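Long-range contacts in beta-lactamase/D-alanine Carboxypeptidase (Yersinia pestis, PDB 3RJU), which probably acts as a serine hydrolase of the beta-lactamase and penicillin-binding protein family, opening beta-lactams or cleaving D-alanine from peptidoglycan peptides: residues D295-M300 / Q344-L349; G42-G47 / R207-V212; N139-L144 / Y164-D169. One frame throughout, in Å; residues are numbered along the deposited sequence. Where two conformers were deposited one is given.

Interaction 1 (D295-M300 / Q344-L349)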
loop_
_atom_site.group_PDB
_atom_site.type_symbol
_atom_site.label_atom_id
_atom_site.label_comp_id
_atom_site.label_asym_id
_atom_site.label_seq_id
_atom_site.Cartn_x
_atom_site.Cartn_y
_atom_site.Cartn_z
ATOM N N ASP A 295 25.088 1.771 0.836
ATOM C CA ASP A 295 25.150 0.757 1.869
ATOM C C ASP A 295 23.777 0.151 2.117
ATOM O O ASP A 295 23.526 -0.401 3.193
ATOM C CB ASP A 295 25.660 1.389 3.154
ATOM C CG ASP A 295 25.218 2.824 3.293
ATOM O OD1 ASP A 295 23.996 3.055 3.412
ATOM O OD2 ASP A 295 26.090 3.721 3.268
ATOM N N LEU A 296 22.882 0.256 1.136
ATOM C CA LEU A 296 21.549 -0.305 1.311
ATOM C C LEU A 296 21.417 -1.606 0.520
ATOM O O LEU A 296 21.996 -1.745 -0.561
ATOM C CB LEU A 296 20.480 0.679 0.847
ATOM C CG LEU A 296 20.387 2.008 1.597
ATOM C CD1 LEU A 296 19.303 2.882 0.974
ATOM C CD2 LEU A 296 20.124 1.800 3.100
ATOM N N PRO A 297 20.669 -2.574 1.065
ATOM C CA PRO A 297 20.409 -3.817 0.337
ATOM C C PRO A 297 19.298 -3.632 -0.699
ATOM O O PRO A 297 18.709 -2.552 -0.764
ATOM C CB PRO A 297 19.946 -4.763 1.441
ATOM C CG PRO A 297 19.246 -3.866 2.424
ATOM C CD PRO A 297 20.041 -2.568 2.403
ATOM N N GLY A 298 19.041 -4.656 -1.509
ATOM C CA GLY A 298 17.900 -4.638 -2.409
ATOM C C GLY A 298 16.650 -4.758 -1.567
ATOM O O GLY A 298 16.543 -5.652 -0.727
ATOM N N ILE A 299 15.714 -3.843 -1.788
ATOM C CA ILE A 299 14.561 -3.695 -0.926
ATOM C C ILE A 299 13.278 -3.678 -1.744
ATOM O O ILE A 299 13.191 -2.984 -2.760
ATOM C CB ILE A 299 14.677 -2.361 -0.129
ATOM C CG1 ILE A 299 15.786 -2.478 0.937
ATOM C CG2 ILE A 299 13.323 -1.963 0.497
ATOM C CD1 ILE A 299 16.173 -1.142 1.575
HETATM N N MSE A 300 12.300 -4.467 -1.303
HETATM C CA MSE A 300 10.933 -4.418 -1.808
HETATM C C MSE A 300 10.155 -3.517 -0.867
HETATM O O MSE A 300 10.155 -3.746 0.353
HETATM C CB MSE A 300 10.297 -5.820 -1.785
HETATM C CG MSE A 300 10.884 -6.771 -2.778
HETATM SE SE MSE A 300 10.416 -6.269 -4.600
HETATM C CE MSE A 300 8.602 -6.864 -4.606
ATOM N N GLN A 344 17.797 2.372 6.465
ATOM C CA GLN A 344 19.046 2.185 7.186
ATOM C C GLN A 344 18.933 1.122 8.273
ATOM O O GLN A 344 19.877 0.363 8.500
ATOM C CB GLN A 344 19.532 3.512 7.754
ATOM C CG GLN A 344 19.944 4.458 6.657
ATOM C CD GLN A 344 20.236 5.847 7.156
ATOM O OE1 GLN A 344 20.503 6.052 8.344
ATOM N NE2 GLN A 344 20.196 6.819 6.251
ATOM N N LEU A 345 17.787 1.075 8.950
ATOM C CA LEU A 345 17.522 -0.004 9.900
ATOM C C LEU A 345 17.591 -1.365 9.189
ATOM O O LEU A 345 18.236 -2.299 9.668
ATOM C CB LEU A 345 16.155 0.183 10.562
ATOM C CG LEU A 345 15.623 -0.980 11.424
ATOM C CD1 LEU A 345 16.592 -1.377 12.549
ATOM C CD2 LEU A 345 14.265 -0.609 11.993
ATOM N N VAL A 346 16.919 -1.467 8.045
ATOM C CA VAL A 346 16.913 -2.717 7.286
ATOM C C VAL A 346 18.356 -3.096 6.905
ATOM O O VAL A 346 18.750 -4.266 6.984
ATOM C CB VAL A 346 16.010 -2.613 6.034
ATOM C CG1 VAL A 346 16.242 -3.785 5.096
ATOM C CG2 VAL A 346 14.541 -2.560 6.451
ATOM N N ALA A 347 19.150 -2.098 6.539
ATOM C CA ALA A 347 20.541 -2.343 6.149
ATOM C C ALA A 347 21.345 -2.923 7.320
ATOM O O ALA A 347 22.193 -3.806 7.129
ATOM C CB ALA A 347 21.198 -1.063 5.639
ATOM N N GLU A 348 21.083 -2.435 8.533
ATOM C CA GLU A 348 21.768 -2.991 9.695
ATOM C C GLU A 348 21.261 -4.410 10.005
ATOM O O GLU A 348 22.045 -5.294 10.354
ATOM C CB GLU A 348 21.629 -2.071 10.912
ATOM C CG GLU A 348 22.473 -2.529 12.134
ATOM C CD GLU A 348 23.982 -2.523 11.878
ATOM O OE1 GLU A 348 24.448 -1.712 11.049
ATOM O OE2 GLU A 348 24.704 -3.331 12.522
ATOM N N LEU A 349 19.953 -4.630 9.857
ATOM C CA LEU A 349 19.381 -5.935 10.149
ATOM C C LEU A 349 19.892 -7.033 9.218
ATOM O O LEU A 349 20.012 -8.184 9.639
ATOM C CB LEU A 349 17.850 -5.894 10.155
ATOM C CG LEU A 349 17.172 -5.105 11.272
ATOM C CD1 LEU A 349 15.697 -4.903 10.943
ATOM C CD2 LEU A 349 17.335 -5.773 12.652
#
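P297 and V346 meet across this contact with their side chains crossing obliquely, ring carbon CG of P297 standing 4.0 Å from methyl CG1 of V346. V346 has CG1 anti to its backbone N (chi1 168°), and this is the branch it turns toward the proline. I299 comes up against the same methyl from further along the chain, its CG1 4.4 Å from V346 CG1, a looser touch.

The next residue, A347, offers just a methyl, and three neighbours gather round it. P297 CD lies 3.8 Å from A347 CB, L296 CD2 reaches it at 4.0 Å, and the backbone oxygen D295 O sits 3.4 Å from the same CB. The small side chain lets the loop run close to the helix, with the CA atoms of L296 and A347 only 5.3 Å apart. L296 points its CB neither at the helix nor away from it; the far end of the side chain does the work, CD2 facing both A347 CB and the backbone N of Q344, 4.1 Å from the latter.

The loop 295-298 thus covers one side of the C-terminal helix 336-349 just before the chain enters strand 299-306 of the central antiparallel sheet. V316 of the adjoining strand 309-316 touches both P297 and V346, and N343 of the helix packs on L296 and I299. Between the two segments the contact is mostly apolar, with one carbonyl oxygen against the alanine methyl; its cohesion probably rests largely on van der Waals fit and burial of apolar surface, with little directional preference.

Interaction 2 (G42-G47 / R207-V212)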
loop_
_atom_site.group_PDB
_atom_site.type_symbol
_atom_site.label_atom_id
_atom_site.label_comp_id
_atom_site.label_asym_id
_atom_site.label_seq_id
_atom_site.Cartn_x
_atom_site.Cartn_y
_atom_site.Cartn_z
ATOM N N GLY A 42 5.418 8.521 21.253
ATOM C CA GLY A 42 4.590 9.696 21.093
ATOM C C GLY A 42 3.170 9.497 21.569
ATOM O O GLY A 42 2.923 8.797 22.551
ATOM N N GLU A 43 2.233 10.116 20.851
ATOM C CA GLU A 43 0.863 10.247 21.327
ATOM C C GLU A 43 -0.113 9.896 20.230
ATOM O O GLU A 43 0.169 10.127 19.054
ATOM C CB GLU A 43 0.605 11.699 21.722
ATOM C CG GLU A 43 1.619 12.313 22.629
ATOM C CD GLU A 43 1.328 13.783 22.820
ATOM O OE1 GLU A 43 1.596 14.596 21.901
ATOM O OE2 GLU A 43 0.808 14.116 23.890
ATOM N N THR A 44 -1.271 9.376 20.616
ATOM C CA THR A 44 -2.320 9.051 19.650
ATOM C C THR A 44 -3.144 10.270 19.221
ATOM O O THR A 44 -3.930 10.180 18.297
ATOM C CB THR A 44 -3.268 7.962 20.177
ATOM O OG1 THR A 44 -3.868 8.419 21.393
ATOM C CG2 THR A 44 -2.521 6.649 20.436
ATOM N N GLN A 45 -2.991 11.388 19.928
ATOM C CA GLN A 45 -3.555 12.675 19.518
ATOM C C GLN A 45 -2.651 13.749 20.112
ATOM O O GLN A 45 -2.152 13.575 21.222
ATOM C CB GLN A 45 -4.990 12.849 20.033
ATOM C CG GLN A 45 -5.935 11.699 19.698
ATOM C CD GLN A 45 -7.389 11.973 20.073
ATOM O OE1 GLN A 45 -7.794 13.127 20.243
ATOM N NE2 GLN A 45 -8.181 10.909 20.194
ATOM N N PRO A 46 -2.418 14.857 19.383
ATOM C CA PRO A 46 -1.514 15.879 19.932
ATOM C C PRO A 46 -1.915 16.285 21.348
ATOM O O PRO A 46 -3.068 16.652 21.577
ATOM C CB PRO A 46 -1.672 17.042 18.948
ATOM C CG PRO A 46 -1.979 16.337 17.649
ATOM C CD PRO A 46 -2.908 15.225 18.042
ATOM N N GLY A 47 -0.981 16.163 22.288
ATOM C CA GLY A 47 -1.200 16.591 23.657
ATOM C C GLY A 47 -1.864 15.584 24.584
ATOM O O GLY A 47 -1.993 15.864 25.773
ATOM N N ARG A 207 -10.353 4.697 18.230
ATOM C CA ARG A 207 -8.947 4.299 18.344
ATOM C C ARG A 207 -8.068 4.864 17.235
ATOM O O ARG A 207 -6.857 4.640 17.234
ATOM C CB ARG A 207 -8.815 2.767 18.390
ATOM C CG ARG A 207 -9.451 2.141 19.629
ATOM C CD ARG A 207 -9.227 0.624 19.658
ATOM N NE ARG A 207 -10.271 -0.129 18.955
ATOM C CZ ARG A 207 -10.060 -0.981 17.957
ATOM N NH1 ARG A 207 -8.834 -1.195 17.493
ATOM N NH2 ARG A 207 -11.088 -1.638 17.428
ATOM N N LEU A 208 -8.660 5.609 16.303
ATOM C CA LEU A 208 -7.888 6.163 15.179
ATOM C C LEU A 208 -6.956 7.262 15.694
ATOM O O LEU A 208 -7.389 8.192 16.411
ATOM C CB LEU A 208 -8.813 6.710 14.087
ATOM C CG LEU A 208 -8.116 7.212 12.815
ATOM C CD1 LEU A 208 -7.457 6.055 12.048
ATOM C CD2 LEU A 208 -9.084 7.978 11.925
HETATM N N MSE A 209 -5.667 7.116 15.393
HETATM C CA MSE A 209 -4.671 8.108 15.780
HETATM C C MSE A 209 -4.914 9.384 14.980
HETATM O O MSE A 209 -5.506 9.340 13.893
HETATM C CB MSE A 209 -3.259 7.572 15.521
HETATM C CG MSE A 209 -2.941 6.278 16.293
HETATM SE SE MSE A 209 -1.196 5.597 15.786
HETATM C CE MSE A 209 -0.078 7.161 16.152
ATOM N N ILE A 210 -4.446 10.510 15.518
ATOM C CA ILE A 210 -4.702 11.822 14.960
ATOM C C ILE A 210 -3.401 12.614 14.854
ATOM O O ILE A 210 -2.629 12.691 15.810
ATOM C CB ILE A 210 -5.696 12.608 15.836
ATOM C CG1 ILE A 210 -7.080 11.935 15.794
ATOM C CG2 ILE A 210 -5.786 14.053 15.387
ATOM C CD1 ILE A 210 -8.089 12.490 16.809
ATOM N N GLY A 211 -3.162 13.195 13.687
ATOM C CA GLY A 211 -2.061 14.129 13.513
ATOM C C GLY A 211 -2.527 15.321 12.698
ATOM O O GLY A 211 -3.731 15.532 12.525
ATOM N N VAL A 212 -1.581 16.084 12.173
ATOM C CA VAL A 212 -1.906 17.243 11.354
ATOM C C VAL A 212 -2.459 16.767 10.016
ATOM O O VAL A 212 -1.922 15.842 9.404
ATOM C CB VAL A 212 -0.665 18.137 11.145
ATOM C CG1 VAL A 212 -0.942 19.254 10.141
ATOM C CG2 VAL A 212 -0.217 18.719 12.491
HETATM O O HOH W 1 -1.193 10.435 16.657
HETATM O O HOH W 2 -7.677 7.632 19.797
#
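T44 and I210 are joined by the one direct hydrogen bond between segments 42-47 and 207-212: I210 N donates to T44 O at 2.8 Å, with the donor tilted 32° from the carbonyl plane. The same oxygen takes a CA-H...O contact from M209, whose CA is 3.3 Å away. Water 1 adds a bridge, donating to E43 O and to I210 O, each at 2.8 Å.

Both segments are irregular loops at one end of the alpha-beta sandwich. The first leaves strand 35-42, outermost in the antiparallel sheet; the second follows helix 202-205, near the disulfide C205-C217, with C217 touching L208. Backbone bonds of R207 and M209 to L57 join the second segment to a later part of the first loop, just before strand 58-59.

I210 turns its CB toward the first loop, CG1 anti to the carbonyl carbon (chi1 -67°), and methyl CD1 meets the Q45 side-chain amide, a closeness left doubtful by a second Q45 conformer. The P46 side chain crosses I210 at about a right angle, its CD 3.4 Å from I210 O and 4.1 Å from I210 CG2. The side chains of T44 and M209 cross likewise, T44 CG2 nearest M209 CG.

Bonds within the first loop shape it. E43 OE1 accepts from G47 N at 3.0 Å, and E43 OE2 from N49 N, while T44 OG1 bonds N48 ND2.

Interaction 3 (N139-L144 / Y164-D169); sequences NRWQWL and YDLLAD
R140 reaches from helix 137-144 across to helix 162-175, and most of its side chain finds a partner there. CB rests 3.9 Å from L166 CD2. CD passes D165 CB, and the bend at chi3 (-73°) places NE where it donates to D169 OD2 at 2.9 Å. CZ lies 3.5 Å from D165 CB, which covers the centre of one guanidinium face. At the tip NH2 donates to D169 OD1 at 2.8 Å, using the oxygen's syn lone pair, while NH1 turns to A222 O. The result is a side-on, two-nitrogen salt bridge, the guanidinium and carboxylate planes 18° apart.

W141 takes up D169 too: NE1 donates to OD2 at 2.8 Å from above the carboxylate plane. One face of its ring receives L166 CD2, a CH-pi contact 4.0 Å from the five-membered ring's centroid, with L144 CD2 on the same face.

In this buried helix-helix contact outside the large antiparallel sheet, the axes of 139-144 and 164-169 cross at -106° with a closest approach of 11.0 Å, a gap these long side chains span. D165 itself is held by G225 N and S226 OG. With three donors on its carboxylate, D169 is probably stabilised as the anion, its charge balanced by the buried R140.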
loop_
_atom_site.group_PDB
_atom_site.type_symbol
_atom_site.label_atom_id
_atom_site.label_comp_id
_atom_site.label_asym_id
_atom_site.label_seq_id
_atom_site.Cartn_x
_atom_site.Cartn_y
_atom_site.Cartn_z
ATOM N N ASN A 139 -18.887 7.577 -9.916
ATOM C CA ASN A 139 -18.213 8.734 -10.516
ATOM C C ASN A 139 -17.128 8.277 -11.493
ATOM O O ASN A 139 -16.985 8.836 -12.590
ATOM C CB ASN A 139 -17.518 9.615 -9.474
ATOM C CG ASN A 139 -18.466 10.263 -8.484
ATOM O OD1 ASN A 139 -18.071 10.527 -7.353
ATOM N ND2 ASN A 139 -19.703 10.539 -8.897
ATOM N N ARG A 140 -16.340 7.286 -11.077
ATOM C CA ARG A 140 -15.222 6.812 -11.897
ATOM C C ARG A 140 -15.678 6.323 -13.260
ATOM O O ARG A 140 -15.087 6.664 -14.292
ATOM C CB ARG A 140 -14.462 5.671 -11.204
ATOM C CG ARG A 140 -13.626 6.109 -10.047
ATOM C CD ARG A 140 -12.718 4.984 -9.611
ATOM N NE ARG A 140 -13.347 3.866 -8.907
ATOM C CZ ARG A 140 -13.660 3.871 -7.609
ATOM N NH1 ARG A 140 -13.494 4.971 -6.880
ATOM N NH2 ARG A 140 -14.159 2.784 -7.034
ATOM N N TRP A 141 -16.717 5.499 -13.261
ATOM C CA TRP A 141 -17.171 4.898 -14.505
ATOM C C TRP A 141 -17.915 5.888 -15.393
ATOM O O TRP A 141 -17.836 5.793 -16.613
ATOM C CB TRP A 141 -17.939 3.598 -14.242
ATOM C CG TRP A 141 -16.975 2.570 -13.785
ATOM C CD1 TRP A 141 -16.547 2.354 -12.499
ATOM C CD2 TRP A 141 -16.239 1.654 -14.613
ATOM N NE1 TRP A 141 -15.607 1.350 -12.479
ATOM C CE2 TRP A 141 -15.395 0.908 -13.759
ATOM C CE3 TRP A 141 -16.204 1.400 -15.991
ATOM C CZ2 TRP A 141 -14.549 -0.101 -14.233
ATOM C CZ3 TRP A 141 -15.359 0.399 -16.462
ATOM C CH2 TRP A 141 -14.532 -0.325 -15.588
ATOM N N GLN A 142 -18.586 6.863 -14.782
ATOM C CA GLN A 142 -19.202 7.946 -15.533
ATOM C C GLN A 142 -18.124 8.785 -16.242
ATOM O O GLN A 142 -18.282 9.153 -17.404
ATOM C CB GLN A 142 -20.079 8.804 -14.615
ATOM C CG GLN A 142 -20.862 9.890 -15.324
ATOM C CD GLN A 142 -21.794 9.343 -16.401
ATOM O OE1 GLN A 142 -22.402 8.275 -16.243
ATOM N NE2 GLN A 142 -21.898 10.072 -17.516
ATOM N N TRP A 143 -17.019 9.053 -15.553
ATOM C CA TRP A 143 -15.898 9.775 -16.150
ATOM C C TRP A 143 -15.193 8.937 -17.211
ATOM O O TRP A 143 -14.866 9.431 -18.279
ATOM C CB TRP A 143 -14.878 10.187 -15.076
ATOM C CG TRP A 143 -13.640 10.816 -15.655
ATOM C CD1 TRP A 143 -13.460 12.143 -15.966
ATOM C CD2 TRP A 143 -12.413 10.151 -16.009
ATOM N NE1 TRP A 143 -12.193 12.341 -16.489
ATOM C CE2 TRP A 143 -11.534 11.138 -16.523
ATOM C CE3 TRP A 143 -11.970 8.823 -15.935
ATOM C CZ2 TRP A 143 -10.248 10.836 -16.972
ATOM C CZ3 TRP A 143 -10.680 8.523 -16.386
ATOM C CH2 TRP A 143 -9.834 9.531 -16.886
ATOM N N LEU A 144 -14.951 7.668 -16.913
ATOM C CA LEU A 144 -14.119 6.839 -17.782
ATOM C C LEU A 144 -14.756 6.701 -19.172
ATOM O O LEU A 144 -14.073 6.719 -20.205
ATOM C CB LEU A 144 -13.887 5.468 -17.127
ATOM C CG LEU A 144 -12.916 4.519 -17.821
ATOM C CD1 LEU A 144 -11.508 5.110 -17.891
ATOM C CD2 LEU A 144 -12.915 3.181 -17.109
ATOM N N TYR A 164 -5.936 2.312 -9.618
ATOM C CA TYR A 164 -6.042 1.275 -8.604
ATOM C C TYR A 164 -7.475 1.071 -8.094
ATOM O O TYR A 164 -7.862 -0.053 -7.760
ATOM C CB TYR A 164 -5.070 1.521 -7.439
ATOM C CG TYR A 164 -3.893 0.580 -7.487
ATOM C CD1 TYR A 164 -3.946 -0.649 -6.848
ATOM C CD2 TYR A 164 -2.745 0.899 -8.223
ATOM C CE1 TYR A 164 -2.891 -1.539 -6.905
ATOM C CE2 TYR A 164 -1.678 0.011 -8.294
ATOM C CZ TYR A 164 -1.758 -1.209 -7.619
ATOM O OH TYR A 164 -0.718 -2.102 -7.669
ATOM N N ASP A 165 -8.269 2.142 -8.045
ATOM C CA ASP A 165 -9.674 1.968 -7.686
ATOM C C ASP A 165 -10.462 1.322 -8.836
ATOM O O ASP A 165 -11.336 0.475 -8.602
ATOM C CB ASP A 165 -10.262 3.290 -7.205
ATOM C CG ASP A 165 -9.640 3.726 -5.903
ATOM O OD1 ASP A 165 -9.543 2.848 -5.014
ATOM O OD2 ASP A 165 -9.221 4.903 -5.787
ATOM N N LEU A 166 -10.133 1.689 -10.075
ATOM C CA LEU A 166 -10.705 0.968 -11.216
ATOM C C LEU A 166 -10.343 -0.524 -11.161
ATOM O O LEU A 166 -11.154 -1.368 -11.506
ATOM C CB LEU A 166 -10.271 1.574 -12.555
ATOM C CG LEU A 166 -10.845 2.970 -12.850
ATOM C CD1 LEU A 166 -10.145 3.609 -14.051
ATOM C CD2 LEU A 166 -12.363 2.930 -13.070
ATOM N N LEU A 167 -9.123 -0.841 -10.741
ATOM C CA LEU A 167 -8.720 -2.233 -10.581
ATOM C C LEU A 167 -9.607 -2.935 -9.554
ATOM O O LEU A 167 -10.093 -4.050 -9.793
ATOM C CB LEU A 167 -7.252 -2.332 -10.170
ATOM C CG LEU A 167 -6.700 -3.734 -9.919
ATOM C CD1 LEU A 167 -6.895 -4.655 -11.133
ATOM C CD2 LEU A 167 -5.219 -3.649 -9.523
ATOM N N ALA A 168 -9.826 -2.292 -8.409
ATOM C CA ALA A 168 -10.679 -2.886 -7.380
ATOM C C ALA A 168 -12.069 -3.113 -7.942
ATOM O O ALA A 168 -12.656 -4.165 -7.705
ATOM C CB ALA A 168 -10.757 -1.997 -6.136
ATOM N N ASP A 169 -12.575 -2.142 -8.707
ATOM C CA ASP A 169 -13.900 -2.269 -9.331
ATOM C C ASP A 169 -13.946 -3.512 -10.236
ATOM O O ASP A 169 -14.940 -4.272 -10.252
ATOM C CB ASP A 169 -14.235 -1.048 -10.192
ATOM C CG ASP A 169 -14.276 0.269 -9.401
ATOM O OD1 ASP A 169 -14.408 0.261 -8.150
ATOM O OD2 ASP A 169 -14.182 1.333 -10.051
#

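The contacts are well separated, their centres about 29 Å apart for interactions 1 and 2, about 32 Å for 2 and 3, and about 36 Å for 1 and 3. Along the chain, interaction 3 is nested inside the loop closed by interaction 2, and interaction 1 follows both. Interactions 1 and 2 both adjoin the large antiparallel sheet, the first at the start of strand 299-306 beside helix 336-349, the second after strand 35-42. Interaction 3 joins helices 137-144 and 162-175, on the other side of the chain's centre from interaction 1. Its D165 lies near, without touching, an SxxK pattern that probably marks the active site, as in serine beta-lactamases.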